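Long-range contact in putative peptidase (Parabacteroides merdae, PDB 4L8K), which is probably a serine peptidase of family S41 that cleaves peptide bonds: residues E175-G187 / S266-T278. Sequence-based numbering, arbitrary orientation.
Sequences ERILTGYTQYKKG and SACPVLDVNKQHT. With PO4 (phosphate ion), chain E.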
ATOM      1  N   GLU A 175      -8.440  -5.629 -21.752  1.00 29.06           N
ATOM      2  CA  GLU A 175      -9.546  -4.740 -22.089  1.00 28.72           C
ATOM      3  C   GLU A 175      -9.779  -3.763 -20.963  1.00 30.82           C
ATOM      4  O   GLU A 175      -9.285  -3.984 -19.852  1.00 31.03           O
ATOM      5  CB  GLU A 175     -10.830  -5.577 -22.341  1.00 30.99           C
ATOM      6  CG  GLU A 175     -11.274  -6.379 -21.124  1.00 46.52           C
ATOM      7  CD  GLU A 175     -12.502  -7.258 -21.229  1.00 81.21           C
ATOM      8  OE1 GLU A 175     -13.081  -7.371 -22.336  1.00 83.78           O
ATOM      9  OE2 GLU A 175     -12.877  -7.849 -20.192  1.00 84.74           O
ATOM     10  N   ARG A 176     -10.560  -2.705 -21.230  1.00 27.24           N
ATOM     11  CA  ARG A 176     -10.978  -1.709 -20.243  1.00 26.93           C
ATOM     12  C   ARG A 176     -11.735  -2.439 -19.123  1.00 31.39           C
ATOM     13  O   ARG A 176     -12.513  -3.348 -19.405  1.00 31.89           O
ATOM     14  CB  ARG A 176     -11.842  -0.613 -20.920  1.00 28.08           C
ATOM     15  CG  ARG A 176     -12.335   0.504 -19.973  1.00 36.89           C
ATOM     16  CD  ARG A 176     -12.902   1.647 -20.785  1.00 37.15           C
ATOM     17  NE  ARG A 176     -13.658   2.626 -19.997  1.00 34.70           N
ATOM     18  CZ  ARG A 176     -13.128   3.692 -19.399  1.00 51.08           C
ATOM     19  NH1 ARG A 176     -11.814   3.905 -19.439  1.00 41.76           N
ATOM     20  NH2 ARG A 176     -13.899   4.531 -18.722  1.00 35.88           N
ATOM     21  N   ILE A 177     -11.437  -2.108 -17.864  1.00 28.76           N
ATOM     22  CA  ILE A 177     -12.059  -2.760 -16.706  1.00 28.06           C
ATOM     23  C   ILE A 177     -12.392  -1.768 -15.619  1.00 30.95           C
ATOM     24  O   ILE A 177     -11.748  -0.723 -15.502  1.00 30.10           O
ATOM     25  CB  ILE A 177     -11.137  -3.874 -16.088  1.00 30.03           C
ATOM     26  CG1 ILE A 177      -9.742  -3.324 -15.651  1.00 29.73           C
ATOM     27  CG2 ILE A 177     -11.052  -5.120 -16.971  1.00 29.46           C
ATOM     28  CD1 ILE A 177      -9.081  -4.036 -14.386  1.00 33.05           C
ATOM     29  N   LEU A 178     -13.364  -2.145 -14.780  1.00 26.52           N
ATOM     30  CA  LEU A 178     -13.707  -1.460 -13.556  1.00 25.53           C
ATOM     31  C   LEU A 178     -12.623  -1.858 -12.556  1.00 26.33           C
ATOM     32  O   LEU A 178     -12.382  -3.049 -12.407  1.00 24.88           O
ATOM     33  CB  LEU A 178     -15.124  -1.905 -13.111  1.00 26.70           C
ATOM     34  CG  LEU A 178     -15.583  -1.427 -11.719  1.00 30.68           C
ATOM     35  CD1 LEU A 178     -15.841   0.065 -11.709  1.00 31.07           C
ATOM     36  CD2 LEU A 178     -16.804  -2.205 -11.252  1.00 29.95           C
ATOM     37  N   THR A 179     -11.931  -0.890 -11.918  1.00 23.71           N
ATOM     38  CA  THR A 179     -10.840  -1.199 -10.973  1.00 22.74           C
ATOM     39  C   THR A 179     -11.318  -1.159  -9.522  1.00 26.36           C
ATOM     40  O   THR A 179     -10.693  -1.735  -8.631  1.00 25.40           O
ATOM     41  CB  THR A 179      -9.645  -0.247 -11.173  1.00 24.95           C
ATOM     42  OG1 THR A 179      -9.991   1.075 -10.753  1.00 28.04           O
ATOM     43  CG2 THR A 179      -9.119  -0.251 -12.596  1.00 12.28           C
ATOM     44  N   GLY A 180     -12.432  -0.480  -9.309  1.00 23.11           N
ATOM     45  CA  GLY A 180     -13.032  -0.312  -8.001  1.00 21.27           C
ATOM     46  C   GLY A 180     -13.796   0.982  -7.948  1.00 24.36           C
ATOM     47  O   GLY A 180     -14.235   1.496  -8.989  1.00 21.22           O
ATOM     48  N   TYR A 181     -13.976   1.493  -6.724  1.00 22.53           N
ATOM     49  CA  TYR A 181     -14.763   2.690  -6.455  1.00 23.89           C
ATOM     50  C   TYR A 181     -14.091   3.607  -5.459  1.00 31.96           C
ATOM     51  O   TYR A 181     -13.286   3.157  -4.630  1.00 30.11           O
ATOM     52  CB  TYR A 181     -16.155   2.304  -5.875  1.00 24.90           C
ATOM     53  CG  TYR A 181     -16.985   1.385  -6.746  1.00 26.74           C
ATOM     54  CD1 TYR A 181     -16.850   0.004  -6.663  1.00 27.40           C
ATOM     55  CD2 TYR A 181     -17.981   1.894  -7.587  1.00 28.55           C
ATOM     56  CE1 TYR A 181     -17.610  -0.849  -7.466  1.00 28.69           C
ATOM     57  CE2 TYR A 181     -18.766   1.047  -8.375  1.00 29.43           C
ATOM     58  CZ  TYR A 181     -18.569  -0.325  -8.315  1.00 35.84           C
ATOM     59  OH  TYR A 181     -19.342  -1.168  -9.070  1.00 35.82           O
ATOM     60  N   THR A 182     -14.487   4.893  -5.496  1.00 32.59           N
ATOM     61  CA  THR A 182     -14.062   5.896  -4.514  1.00 33.42           C
ATOM     62  C   THR A 182     -15.319   6.537  -3.929  1.00 39.86           C
ATOM     63  O   THR A 182     -16.340   6.623  -4.600  1.00 41.00           O
ATOM     64  CB  THR A 182     -13.084   6.948  -5.100  1.00 40.21           C
ATOM     65  OG1 THR A 182     -13.698   7.627  -6.203  1.00 44.03           O
ATOM     66  CG2 THR A 182     -11.737   6.340  -5.536  1.00 36.62           C
ATOM     67  N   GLN A 183     -15.245   6.946  -2.672  1.00 38.05           N
ATOM     68  CA  GLN A 183     -16.280   7.673  -1.939  1.00 38.75           C
ATOM     69  C   GLN A 183     -15.627   8.866  -1.317  1.00 44.87           C
ATOM     70  O   GLN A 183     -14.448   8.788  -1.007  1.00 42.36           O
ATOM     71  CB  GLN A 183     -16.892   6.803  -0.832  1.00 39.82           C
ATOM     72  CG  GLN A 183     -17.759   5.683  -1.317  1.00 48.58           C
ATOM     73  CD  GLN A 183     -18.488   5.073  -0.158  1.00 53.05           C
ATOM     74  OE1 GLN A 183     -17.949   4.249   0.571  1.00 42.27           O
ATOM     75  NE2 GLN A 183     -19.739   5.460   0.033  1.00 46.14           N
ATOM     76  N   TYR A 184     -16.344   9.956  -1.095  1.00 45.46           N
ATOM     77  CA  TYR A 184     -15.699  11.051  -0.390  1.00 46.74           C
ATOM     78  C   TYR A 184     -16.657  11.578   0.679  1.00 48.64           C
ATOM     79  O   TYR A 184     -17.872  11.365   0.594  1.00 47.18           O
ATOM     80  CB  TYR A 184     -15.145  12.138  -1.327  1.00 50.55           C
ATOM     81  CG  TYR A 184     -16.160  12.985  -2.058  1.00 57.11           C
ATOM     82  CD1 TYR A 184     -16.604  12.633  -3.330  1.00 59.84           C
ATOM     83  CD2 TYR A 184     -16.580  14.207  -1.536  1.00 59.96           C
ATOM     84  CE1 TYR A 184     -17.489  13.447  -4.038  1.00 62.88           C
ATOM     85  CE2 TYR A 184     -17.471  15.024  -2.229  1.00 62.87           C
ATOM     86  CZ  TYR A 184     -17.922  14.641  -3.483  1.00 73.44           C
ATOM     87  OH  TYR A 184     -18.821  15.437  -4.158  1.00 80.63           O
ATOM     88  N   LYS A 185     -16.085  12.144   1.748  1.00 44.54           N
ATOM     89  CA  LYS A 185     -16.847  12.663   2.875  1.00 43.89           C
ATOM     90  C   LYS A 185     -17.738  13.794   2.371  1.00 46.72           C
ATOM     91  O   LYS A 185     -17.230  14.774   1.821  1.00 44.83           O
ATOM     92  CB  LYS A 185     -15.903  13.111   4.003  1.00 45.06           C
ATOM     93  CG  LYS A 185     -16.566  13.108   5.370  1.00 50.36           C
ATOM     94  CD  LYS A 185     -16.470  11.756   6.040  1.00 51.68           C
ATOM     95  CE  LYS A 185     -17.581  11.503   7.017  1.00 53.43           C
ATOM     96  NZ  LYS A 185     -17.633  12.514   8.121  1.00 40.65           N
ATOM     97  N   LYS A 186     -19.068  13.575   2.448  1.00 44.08           N
ATOM     98  CA  LYS A 186     -20.114  14.492   1.999  1.00 46.66           C
ATOM     99  C   LYS A 186     -20.484  15.498   3.127  1.00 53.46           C
ATOM    100  O   LYS A 186     -20.797  16.661   2.847  1.00 55.06           O
ATOM    101  CB  LYS A 186     -21.353  13.669   1.575  1.00 49.59           C
ATOM    102  CG  LYS A 186     -22.282  14.337   0.575  1.00 54.88           C
ATOM    103  CD  LYS A 186     -23.329  13.352   0.007  1.00 58.53           C
ATOM    104  CE  LYS A 186     -24.488  13.066   0.942  1.00 66.20           C
ATOM    105  NZ  LYS A 186     -24.400  11.712   1.560  1.00 70.15           N
ATOM    106  N   GLY A 187     -20.450  15.026   4.375  1.00 49.23           N
ATOM    107  CA  GLY A 187     -20.771  15.813   5.564  1.00 49.47           C
ATOM    108  C   GLY A 187     -20.080  15.331   6.822  1.00 50.64           C
ATOM    109  O   GLY A 187     -19.329  14.354   6.798  1.00 49.42           O
ATOM    110  N   SER A 266      -6.189   9.075   5.862  1.00 29.13           N
ATOM    111  CA  SER A 266      -6.750   8.834   4.526  1.00 29.45           C
ATOM    112  C   SER A 266      -7.994   9.691   4.328  1.00 35.78           C
ATOM    113  O   SER A 266      -8.852   9.753   5.216  1.00 35.90           O
ATOM    114  CB  SER A 266      -7.070   7.362   4.342  1.00 31.25           C
ATOM    115  OG  SER A 266      -5.871   6.631   4.508  1.00 33.33           O
ATOM    116  N   ALA A 267      -8.047  10.412   3.203  1.00 34.43           N
ATOM    117  CA  ALA A 267      -9.137  11.339   2.912  1.00 36.90           C
ATOM    118  C   ALA A 267     -10.371  10.665   2.376  1.00 46.10           C
ATOM    119  O   ALA A 267     -11.487  11.160   2.610  1.00 49.02           O
ATOM    120  CB  ALA A 267      -8.682  12.383   1.898  1.00 37.54           C
ATOM    121  N   CYS A 268     -10.195   9.576   1.610  1.00 43.03           N
ATOM    122  CA  CYS A 268     -11.329   8.931   0.952  0.50 42.99           C
ATOM    123  C   CYS A 268     -11.299   7.404   1.076  1.00 45.02           C
ATOM    124  O   CYS A 268     -10.275   6.799   0.761  1.00 44.17           O
ATOM    125  CB  CYS A 268     -11.382   9.331  -0.523  0.50 43.05           C
ATOM    126  SG  CYS A 268     -11.015  11.072  -0.861  0.50 47.23           S
ATOM    127  N   PRO A 269     -12.442   6.741   1.395  1.00 38.67           N
ATOM    128  CA  PRO A 269     -12.455   5.271   1.329  1.00 36.83           C
ATOM    129  C   PRO A 269     -12.339   4.795  -0.143  1.00 34.49           C
ATOM    130  O   PRO A 269     -13.015   5.322  -1.033  1.00 32.75           O
ATOM    131  CB  PRO A 269     -13.825   4.882   1.910  1.00 39.87           C
ATOM    132  CG  PRO A 269     -14.396   6.122   2.475  1.00 46.40           C
ATOM    133  CD  PRO A 269     -13.772   7.265   1.760  1.00 41.93           C
ATOM    134  N   VAL A 270     -11.446   3.835  -0.393  1.00 28.79           N
ATOM    135  CA  VAL A 270     -11.271   3.194  -1.693  1.00 27.32           C
ATOM    136  C   VAL A 270     -11.889   1.805  -1.550  1.00 31.85           C
ATOM    137  O   VAL A 270     -11.590   1.092  -0.581  1.00 32.03           O
ATOM    138  CB  VAL A 270      -9.798   3.165  -2.189  1.00 29.10           C
ATOM    139  CG1 VAL A 270      -9.618   2.200  -3.361  1.00 28.29           C
ATOM    140  CG2 VAL A 270      -9.321   4.562  -2.576  1.00 28.50           C
ATOM    141  N   LEU A 271     -12.798   1.451  -2.481  1.00 26.21           N
ATOM    142  CA  LEU A 271     -13.476   0.170  -2.451  1.00 24.04           C
ATOM    143  C   LEU A 271     -13.057  -0.695  -3.616  1.00 27.20           C
ATOM    144  O   LEU A 271     -12.779  -0.186  -4.702  1.00 26.53           O
ATOM    145  CB  LEU A 271     -15.018   0.347  -2.458  1.00 24.49           C
ATOM    146  CG  LEU A 271     -15.623   1.439  -1.565  1.00 27.78           C
ATOM    147  CD1 LEU A 271     -17.082   1.607  -1.838  1.00 27.39           C
ATOM    148  CD2 LEU A 271     -15.389   1.146  -0.097  1.00 31.41           C
ATOM    149  N   ASP A 272     -13.071  -2.021  -3.413  1.00 23.74           N
ATOM    150  CA  ASP A 272     -12.778  -2.944  -4.493  1.00 24.07           C
ATOM    151  C   ASP A 272     -14.047  -3.109  -5.395  1.00 27.22           C
ATOM    152  O   ASP A 272     -15.054  -2.436  -5.165  1.00 26.53           O
ATOM    153  CB  ASP A 272     -12.249  -4.293  -3.941  1.00 26.77           C
ATOM    154  CG  ASP A 272     -13.173  -5.079  -3.022  1.00 40.51           C
ATOM    155  OD1 ASP A 272     -14.417  -4.888  -3.107  1.00 43.86           O
ATOM    156  OD2 ASP A 272     -12.662  -5.926  -2.265  1.00 41.92           O
ATOM    157  N   VAL A 273     -14.002  -4.001  -6.408  1.00 22.89           N
ATOM    158  CA  VAL A 273     -15.122  -4.223  -7.329  1.00 22.38           C
ATOM    159  C   VAL A 273     -16.366  -4.828  -6.600  1.00 28.36           C
ATOM    160  O   VAL A 273     -17.468  -4.778  -7.136  1.00 27.85           O
ATOM    161  CB  VAL A 273     -14.733  -5.063  -8.574  1.00 24.93           C
ATOM    162  CG1 VAL A 273     -13.746  -4.300  -9.453  1.00 24.07           C
ATOM    163  CG2 VAL A 273     -14.182  -6.449  -8.182  1.00 24.54           C
ATOM    164  N   ASN A 274     -16.187  -5.362  -5.386  1.00 28.72           N
ATOM    165  CA  ASN A 274     -17.294  -5.918  -4.588  1.00 31.52           C
ATOM    166  C   ASN A 274     -17.756  -4.890  -3.540  1.00 35.16           C
ATOM    167  O   ASN A 274     -18.526  -5.236  -2.638  1.00 35.17           O
ATOM    168  CB  ASN A 274     -16.891  -7.244  -3.912  1.00 32.68           C
ATOM    169  CG  ASN A 274     -16.318  -8.246  -4.875  1.00 55.89           C
ATOM    170  OD1 ASN A 274     -16.881  -8.538  -5.934  1.00 50.45           O
ATOM    171  ND2 ASN A 274     -15.150  -8.750  -4.547  1.00 50.90           N
ATOM    172  N   LYS A 275     -17.279  -3.619  -3.686  1.00 29.17           N
ATOM    173  CA  LYS A 275     -17.588  -2.471  -2.841  1.00 29.31           C
ATOM    174  C   LYS A 275     -17.100  -2.690  -1.380  1.00 34.05           C
ATOM    175  O   LYS A 275     -17.650  -2.117  -0.434  1.00 34.85           O
ATOM    176  CB  LYS A 275     -19.085  -2.124  -2.913  1.00 32.85           C
ATOM    177  CG  LYS A 275     -19.455  -1.508  -4.255  1.00 32.03           C
ATOM    178  CD  LYS A 275     -20.936  -1.260  -4.399  1.00 34.88           C
ATOM    179  CE  LYS A 275     -21.236  -0.687  -5.762  1.00 39.84           C
ATOM    180  NZ  LYS A 275     -22.694  -0.523  -5.986  1.00 52.32           N
ATOM    181  N   GLN A 276     -16.022  -3.479  -1.220  1.00 29.49           N
ATOM    182  CA  GLN A 276     -15.398  -3.729   0.086  1.00 28.85           C
ATOM    183  C   GLN A 276     -14.185  -2.817   0.268  1.00 30.64           C
ATOM    184  O   GLN A 276     -13.439  -2.570  -0.683  1.00 27.43           O
ATOM    185  CB  GLN A 276     -15.010  -5.214   0.262  1.00 29.35           C
ATOM    186  CG  GLN A 276     -16.169  -6.209   0.024  1.00 36.21           C
ATOM    187  CD  GLN A 276     -17.432  -5.992   0.870  1.00 48.06           C
ATOM    188  OE1 GLN A 276     -17.420  -5.600   2.044  1.00 44.89           O
ATOM    189  NE2 GLN A 276     -18.562  -6.108   0.223  1.00 37.40           N
ATOM    190  N   HIS A 277     -14.003  -2.313   1.505  1.00 29.20           N
ATOM    191  CA  HIS A 277     -12.914  -1.406   1.875  1.00 28.10           C
ATOM    192  C   HIS A 277     -11.544  -2.080   1.774  1.00 29.41           C
ATOM    193  O   HIS A 277     -11.374  -3.200   2.246  1.00 27.77           O
ATOM    194  CB  HIS A 277     -13.141  -0.872   3.296  1.00 29.48           C
ATOM    195  CG  HIS A 277     -14.266   0.096   3.377  1.00 33.56           C
ATOM    196  ND1 HIS A 277     -14.039   1.453   3.362  1.00 35.37           N
ATOM    197  CD2 HIS A 277     -15.597  -0.126   3.421  1.00 35.73           C
ATOM    198  CE1 HIS A 277     -15.233   2.010   3.406  1.00 35.34           C
ATOM    199  NE2 HIS A 277     -16.201   1.100   3.435  1.00 35.92           N
ATOM    200  N   THR A 278     -10.575  -1.392   1.139  1.00 25.68           N
ATOM    201  CA  THR A 278      -9.180  -1.872   0.970  1.00 23.26           C
ATOM    202  C   THR A 278      -8.221  -1.112   1.917  1.00 26.58           C
ATOM    203  O   THR A 278      -7.021  -1.401   1.953  1.00 25.10           O
ATOM    204  CB  THR A 278      -8.730  -1.692  -0.509  1.00 25.03           C
ATOM    205  OG1 THR A 278      -8.735  -0.297  -0.834  1.00 26.09           O
ATOM    206  CG2 THR A 278      -9.604  -2.473  -1.502  1.00 18.32           C
TER
HETATM  207  P   PO4 E 401      -2.764   7.416   2.767  1.00 44.00           P
HETATM  208  O1  PO4 E 401      -4.211   7.862   2.860  1.00 49.01           O
HETATM  209  O2  PO4 E 401      -2.706   6.047   2.017  1.00 44.14           O
HETATM  210  O3  PO4 E 401      -1.952   8.491   1.997  1.00 46.64           O
HETATM  211  O4  PO4 E 401      -2.202   7.225   4.195  1.00 44.92           O
HETATM  212  O   HOH W   1     -11.024  -3.834  -6.950  1.00 31.67           O
HETATM  213  O   HOH W   2     -18.856  -3.726  -8.935  1.00 40.94           O
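Tyr-181 and Leu-271 form the hydrogen-bonded pair of an antiparallel bridge, Tyr-181 N giving to Leu-271 O at 2.9 Å and Leu-271 N to Tyr-181 O at 2.8 Å, and Gln-183 N extends the pairing to Pro-269 O. The arrangement is the edge of a three-stranded antiparallel sheet: strand 177-182 runs between 197-201 and the short strand 270-271, within the S41 peptidase region. Pro-269 has no N-H to give, yet its carbonyl still serves the pairing.

The Tyr-181 ring turns its edge to the carbonyl oxygens of Asp-272 and Val-273 in the type I turn from Asp-272 to Lys-275. With CG anti to the carbonyl carbon (chi1 -57°), it offers one face to the extended Lys-275 chain, whose CE makes a CH-pi contact 4.0 Å from the ring centroid; a long aliphatic stem suits a flat aromatic partner. On the same side of the sheet, the Leu-271 methyl CD1 packs against the Gln-183 amide, whose NE2 is held by Thr-194 O. On the other face Thr-182 CG2 meets Val-270 CG2 at 4.2 Å, two beta-branched residues suited to strands. Gly-180 brings its CA within 3.3 Å of Leu-271 O, at backbone angles (phi 151°, psi -157°) that glycine, lacking a side chain, adopts readily. Asp-272 OD1 shapes the turn by accepting from Asn-274 N, as an Asx turn, and from Gln-276 N on the opposite carboxylate face. At the ring's edge, a water joins Tyr-181 OH, 2.6 Å away, to Val-273 O.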